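Local coordinates for protein UDP-glucose 6-dehydrogenase (Pyrobaculum islandicum, PDB 3VTF) that probably oxidises UDP-glucose to UDP-glucuronate, using two molecules of NAD+ for each sugar converted, at residues V170-R178 against P221-S231. Numbering follows the deposited sequence.
With UPG (uridine-5'-diphosphate-glucose), chain B.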
loop_
_atom_site.group_PDB
_atom_site.type_symbol
_atom_site.label_atom_id
_atom_site.label_comp_id
_atom_site.label_asym_id
_atom_site.label_seq_id
_atom_site.Cartn_x
_atom_site.Cartn_y
_atom_site.Cartn_z
ATOM N N VAL A 170 23.968 13.903 -17.768
ATOM C CA VAL A 170 23.699 12.712 -16.934
ATOM C C VAL A 170 22.161 12.660 -16.843
ATOM O O VAL A 170 21.448 13.685 -17.033
ATOM C CB VAL A 170 24.290 12.760 -15.508
ATOM C CG1 VAL A 170 25.835 12.804 -15.573
ATOM C CG2 VAL A 170 23.762 13.981 -14.711
ATOM N N ALA A 171 21.644 11.480 -16.514
ATOM C CA ALA A 171 20.247 11.327 -16.271
ATOM C C ALA A 171 20.051 10.055 -15.450
ATOM O O ALA A 171 20.744 9.044 -15.700
ATOM C CB ALA A 171 19.454 11.182 -17.590
ATOM N N SER A 172 19.058 10.069 -14.589
ATOM C CA SER A 172 18.633 8.851 -13.879
ATOM C C SER A 172 17.389 8.378 -14.711
ATOM O O SER A 172 16.524 9.176 -15.070
ATOM C CB SER A 172 18.172 9.269 -12.475
ATOM O OG SER A 172 17.401 8.216 -11.891
ATOM N N ASN A 173 17.353 7.099 -15.045
ATOM C CA ASN A 173 16.239 6.530 -15.818
ATOM C C ASN A 173 16.015 5.147 -15.189
ATOM O O ASN A 173 16.568 4.094 -15.627
ATOM C CB ASN A 173 16.655 6.437 -17.325
ATOM C CG ASN A 173 15.596 5.735 -18.188
ATOM O OD1 ASN A 173 14.328 5.819 -17.938
ATOM N ND2 ASN A 173 16.072 5.003 -19.152
ATOM N N PRO A 174 15.295 5.137 -14.061
ATOM C CA PRO A 174 15.236 3.889 -13.344
ATOM C C PRO A 174 14.509 2.812 -14.127
ATOM O O PRO A 174 13.785 3.115 -15.130
ATOM C CB PRO A 174 14.420 4.233 -12.075
ATOM C CG PRO A 174 13.785 5.558 -12.329
ATOM C CD PRO A 174 14.713 6.275 -13.294
ATOM N N GLU A 175 14.726 1.589 -13.699
ATOM C CA GLU A 175 14.090 0.463 -14.428
ATOM C C GLU A 175 13.137 -0.251 -13.507
ATOM O O GLU A 175 13.275 -0.150 -12.283
ATOM C CB GLU A 175 15.156 -0.465 -14.975
ATOM C CG GLU A 175 16.084 -0.953 -13.877
ATOM C CD GLU A 175 15.476 -2.097 -13.128
ATOM O OE1 GLU A 175 14.580 -2.832 -13.717
ATOM O OE2 GLU A 175 15.871 -2.285 -11.969
ATOM N N PHE A 176 12.087 -0.821 -14.084
ATOM C CA PHE A 176 11.009 -1.378 -13.333
ATOM C C PHE A 176 10.668 -2.772 -13.829
ATOM O O PHE A 176 9.588 -3.292 -13.467
ATOM C CB PHE A 176 9.784 -0.467 -13.480
ATOM C CG PHE A 176 9.992 0.922 -12.921
ATOM C CD1 PHE A 176 10.093 1.133 -11.531
ATOM C CD2 PHE A 176 10.148 2.005 -13.784
ATOM C CE1 PHE A 176 10.303 2.417 -10.995
ATOM C CE2 PHE A 176 10.332 3.299 -13.258
ATOM C CZ PHE A 176 10.445 3.485 -11.865
ATOM N N LEU A 177 11.605 -3.387 -14.561
ATOM C CA LEU A 177 11.444 -4.697 -15.151
ATOM C C LEU A 177 11.260 -5.727 -14.021
ATOM O O LEU A 177 12.036 -5.739 -13.084
ATOM C CB LEU A 177 12.753 -5.086 -15.920
ATOM C CG LEU A 177 13.099 -4.116 -17.110
ATOM C CD1 LEU A 177 14.087 -4.853 -17.987
ATOM C CD2 LEU A 177 11.859 -3.681 -17.938
ATOM N N ARG A 178 10.337 -6.671 -14.174
ATOM C CA ARG A 178 10.350 -7.853 -13.278
ATOM C C ARG A 178 10.966 -9.052 -13.961
ATOM O O ARG A 178 10.707 -9.357 -15.165
ATOM C CB ARG A 178 8.951 -8.229 -12.760
ATOM C CG ARG A 178 8.124 -7.026 -12.443
ATOM C CD ARG A 178 6.723 -7.441 -12.039
ATOM N NE ARG A 178 5.893 -7.860 -13.159
ATOM C CZ ARG A 178 5.326 -7.054 -14.044
ATOM N NH1 ARG A 178 5.479 -5.735 -13.978
ATOM N NH2 ARG A 178 4.590 -7.588 -15.010
ATOM N N PRO A 221 16.791 14.440 -11.344
ATOM C CA PRO A 221 17.470 13.159 -11.185
ATOM C C PRO A 221 17.225 12.575 -9.785
ATOM O O PRO A 221 17.005 11.393 -9.672
ATOM C CB PRO A 221 18.935 13.527 -11.393
ATOM C CG PRO A 221 18.875 14.611 -12.396
ATOM C CD PRO A 221 17.692 15.435 -11.952
ATOM N N ARG A 222 17.228 13.403 -8.758
ATOM C CA ARG A 222 16.938 12.934 -7.413
ATOM C C ARG A 222 15.520 12.370 -7.254
ATOM O O ARG A 222 15.333 11.408 -6.534
ATOM C CB ARG A 222 17.173 14.040 -6.393
ATOM C CG ARG A 222 18.582 14.097 -5.864
ATOM C CD ARG A 222 18.749 15.185 -4.818
ATOM N NE ARG A 222 20.140 15.256 -4.439
ATOM C CZ ARG A 222 20.614 15.802 -3.331
ATOM N NH1 ARG A 222 19.820 16.365 -2.443
ATOM N NH2 ARG A 222 21.912 15.782 -3.122
ATOM N N GLU A 223 14.539 13.011 -7.875
ATOM C CA GLU A 223 13.165 12.533 -7.816
ATOM C C GLU A 223 13.015 11.183 -8.481
ATOM O O GLU A 223 12.488 10.276 -7.885
ATOM C CB GLU A 223 12.221 13.534 -8.455
ATOM C CG GLU A 223 12.114 14.818 -7.677
ATOM C CD GLU A 223 11.451 15.940 -8.434
ATOM O OE1 GLU A 223 11.543 15.992 -9.660
ATOM O OE2 GLU A 223 10.844 16.775 -7.783
ATOM N N ALA A 224 13.578 11.037 -9.670
ATOM C CA ALA A 224 13.588 9.733 -10.355
ATOM C C ALA A 224 14.283 8.644 -9.504
ATOM O O ALA A 224 13.798 7.502 -9.421
ATOM C CB ALA A 224 14.283 9.918 -11.679
ATOM N N GLU A 225 15.432 8.961 -8.831
ATOM C CA GLU A 225 16.078 7.956 -8.013
ATOM C C GLU A 225 15.189 7.568 -6.851
ATOM O O GLU A 225 15.116 6.375 -6.483
ATOM C CB GLU A 225 17.461 8.526 -7.466
ATOM C CG GLU A 225 18.457 8.644 -8.677
ATOM C CD GLU A 225 19.685 9.565 -8.357
ATOM O OE1 GLU A 225 19.562 10.604 -7.670
ATOM O OE2 GLU A 225 20.809 9.183 -8.777
ATOM N N LEU A 226 14.556 8.567 -6.230
ATOM C CA LEU A 226 13.640 8.258 -5.089
ATOM C C LEU A 226 12.371 7.462 -5.535
ATOM O O LEU A 226 11.868 6.535 -4.810
ATOM C CB LEU A 226 13.202 9.541 -4.418
ATOM C CG LEU A 226 12.384 9.366 -3.100
ATOM C CD1 LEU A 226 13.188 8.499 -2.181
ATOM C CD2 LEU A 226 12.181 10.712 -2.473
ATOM N N VAL A 227 11.893 7.715 -6.760
ATOM C CA VAL A 227 10.741 6.936 -7.273
ATOM C C VAL A 227 11.032 5.478 -7.265
ATOM O O VAL A 227 10.183 4.650 -6.925
ATOM C CB VAL A 227 10.372 7.358 -8.750
ATOM C CG1 VAL A 227 9.362 6.395 -9.349
ATOM C CG2 VAL A 227 9.772 8.764 -8.783
ATOM N N LYS A 228 12.256 5.092 -7.646
ATOM C CA LYS A 228 12.573 3.694 -7.699
ATOM C C LYS A 228 12.531 3.039 -6.312
ATOM O O LYS A 228 12.004 1.848 -6.146
ATOM C CB LYS A 228 13.970 3.524 -8.275
ATOM C CG LYS A 228 14.494 2.094 -8.358
ATOM C CD LYS A 228 13.453 1.150 -8.972
ATOM C CE LYS A 228 14.052 -0.239 -9.128
ATOM N NZ LYS A 228 12.947 -1.199 -9.436
ATOM N N TYR A 229 13.125 3.715 -5.327
ATOM C CA TYR A 229 13.098 3.086 -3.950
ATOM C C TYR A 229 11.655 3.122 -3.377
ATOM O O TYR A 229 11.179 2.176 -2.750
ATOM C CB TYR A 229 13.992 3.901 -2.959
ATOM C CG TYR A 229 15.448 3.449 -3.092
ATOM C CD1 TYR A 229 15.860 2.224 -2.571
ATOM C CD2 TYR A 229 16.380 4.228 -3.875
ATOM C CE1 TYR A 229 17.192 1.766 -2.739
ATOM C CE2 TYR A 229 17.708 3.787 -4.090
ATOM C CZ TYR A 229 18.119 2.597 -3.482
ATOM O OH TYR A 229 19.420 2.193 -3.639
ATOM N N ALA A 230 10.955 4.231 -3.593
ATOM C CA ALA A 230 9.592 4.336 -3.072
ATOM C C ALA A 230 8.698 3.256 -3.694
ATOM O O ALA A 230 7.842 2.682 -2.976
ATOM C CB ALA A 230 9.026 5.723 -3.244
ATOM N N SER A 231 8.874 2.973 -4.985
ATOM C CA SER A 231 8.114 1.919 -5.609
ATOM C C SER A 231 8.490 0.540 -5.048
ATOM O O SER A 231 7.606 -0.263 -4.766
ATOM C CB SER A 231 8.263 1.906 -7.152
ATOM O OG SER A 231 7.872 3.231 -7.614
HETATM N N1 UPG B . 6.104 -11.941 -3.598
HETATM C C2 UPG B . 5.300 -12.255 -2.462
HETATM N N3 UPG B . 4.005 -11.929 -2.477
HETATM C C4 UPG B . 3.477 -11.230 -3.551
HETATM C C5 UPG B . 4.257 -10.867 -4.704
HETATM C C6 UPG B . 5.621 -11.222 -4.654
HETATM O O2 UPG B . 5.776 -12.863 -1.452
HETATM O O4 UPG B . 2.248 -10.891 -3.498
HETATM C C1C UPG B . 7.531 -12.319 -3.475
HETATM C C2C UPG B . 7.947 -13.157 -4.668
HETATM O O2C UPG B . 7.750 -14.551 -4.446
HETATM C C3C UPG B . 9.451 -12.825 -4.789
HETATM C C4C UPG B . 9.553 -11.375 -4.314
HETATM O O4C UPG B . 8.288 -11.103 -3.671
HETATM O O3C UPG B . 10.188 -13.597 -3.804
HETATM C C5C UPG B . 9.743 -10.359 -5.466
HETATM O O5C UPG B . 8.856 -10.737 -6.526
HETATM P PA UPG B . 8.841 -9.837 -7.952
HETATM O O1A UPG B . 8.376 -8.372 -7.668
HETATM O O2A UPG B . 8.207 -10.715 -9.060
HETATM O O3A UPG B . 10.394 -10.001 -8.346
HETATM P PB UPG B . 11.481 -8.958 -8.998
HETATM O O1B UPG B . 11.913 -9.535 -10.322
HETATM O O2B UPG B . 12.470 -9.021 -7.807
HETATM O O3B UPG B . 10.819 -7.549 -9.341
HETATM C "C1'" UPG B . 10.961 -6.415 -8.431
HETATM C "C2'" UPG B . 9.880 -5.421 -8.795
HETATM C "C3'" UPG B . 10.246 -4.793 -10.161
HETATM C "C4'" UPG B . 11.653 -4.163 -10.024
HETATM C "C5'" UPG B . 12.683 -5.335 -9.769
HETATM C "C6'" UPG B . 14.156 -4.922 -9.553
HETATM O "O2'" UPG B . 8.737 -6.352 -8.945
HETATM O "O3'" UPG B . 9.268 -3.811 -10.441
HETATM O "O4'" UPG B . 11.979 -3.582 -11.305
HETATM O "O5'" UPG B . 12.265 -5.837 -8.468
HETATM O "O6'" UPG B . 14.212 -3.597 -8.970
#
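Lys228, on the long helix 221-251, reaches across to Glu175 and Phe176 in the loop that follows strand 169-172 of the Rossmann-type domain, and the two segments meet at the glucose of bound UDP-glucose. The lysine chain leaves the helix with CG trans to the backbone N (chi1 178°) and bends at chi2, which brings it alongside the Phe176 side chain, running the opposite way, and delivers NZ between two oxygens. Lys228 NZ donates to Glu175 O at 3.1 Å, in the carbonyl plane. Lys228 NZ also donates to UPG O6' at 2.8 Å, and Asn232 OD1 is a further partner. The Glu175 carboxylate does not close a salt bridge, since OE2 stays 4.0 Å from Lys228 NZ. Its OE1 instead accepts Leu177 N in a bent bond (N-H...O 137°), and the Phe176 and Leu177 carbonyls accept the sugar hydroxyls O3' and O4'. A methionine in place of Lys228 would probably leave both Glu175 O and the sugar O6' without this donor. Behind the lysine, the Phe176 ring lies obliquely against Lys228 CD and Val227 CG1, while Arg191 makes a cation-pi contact with it. Closer to the strand the Pro174 ring lies on the helix, with CG 3.5 Å from Ala224 O, CD on the Ala224 methyl and CB 3.9 Å from Lys228 CB. Glu225 brings its CG to Ser172 OG, while its carboxylate turns to Thr151 OG1 and Gly149 N. One turn beyond Val227, Ser231 OG folds back to donate to Val227 O at 2.8 Å, reaching that oxygen from the face opposite to Ser231 N.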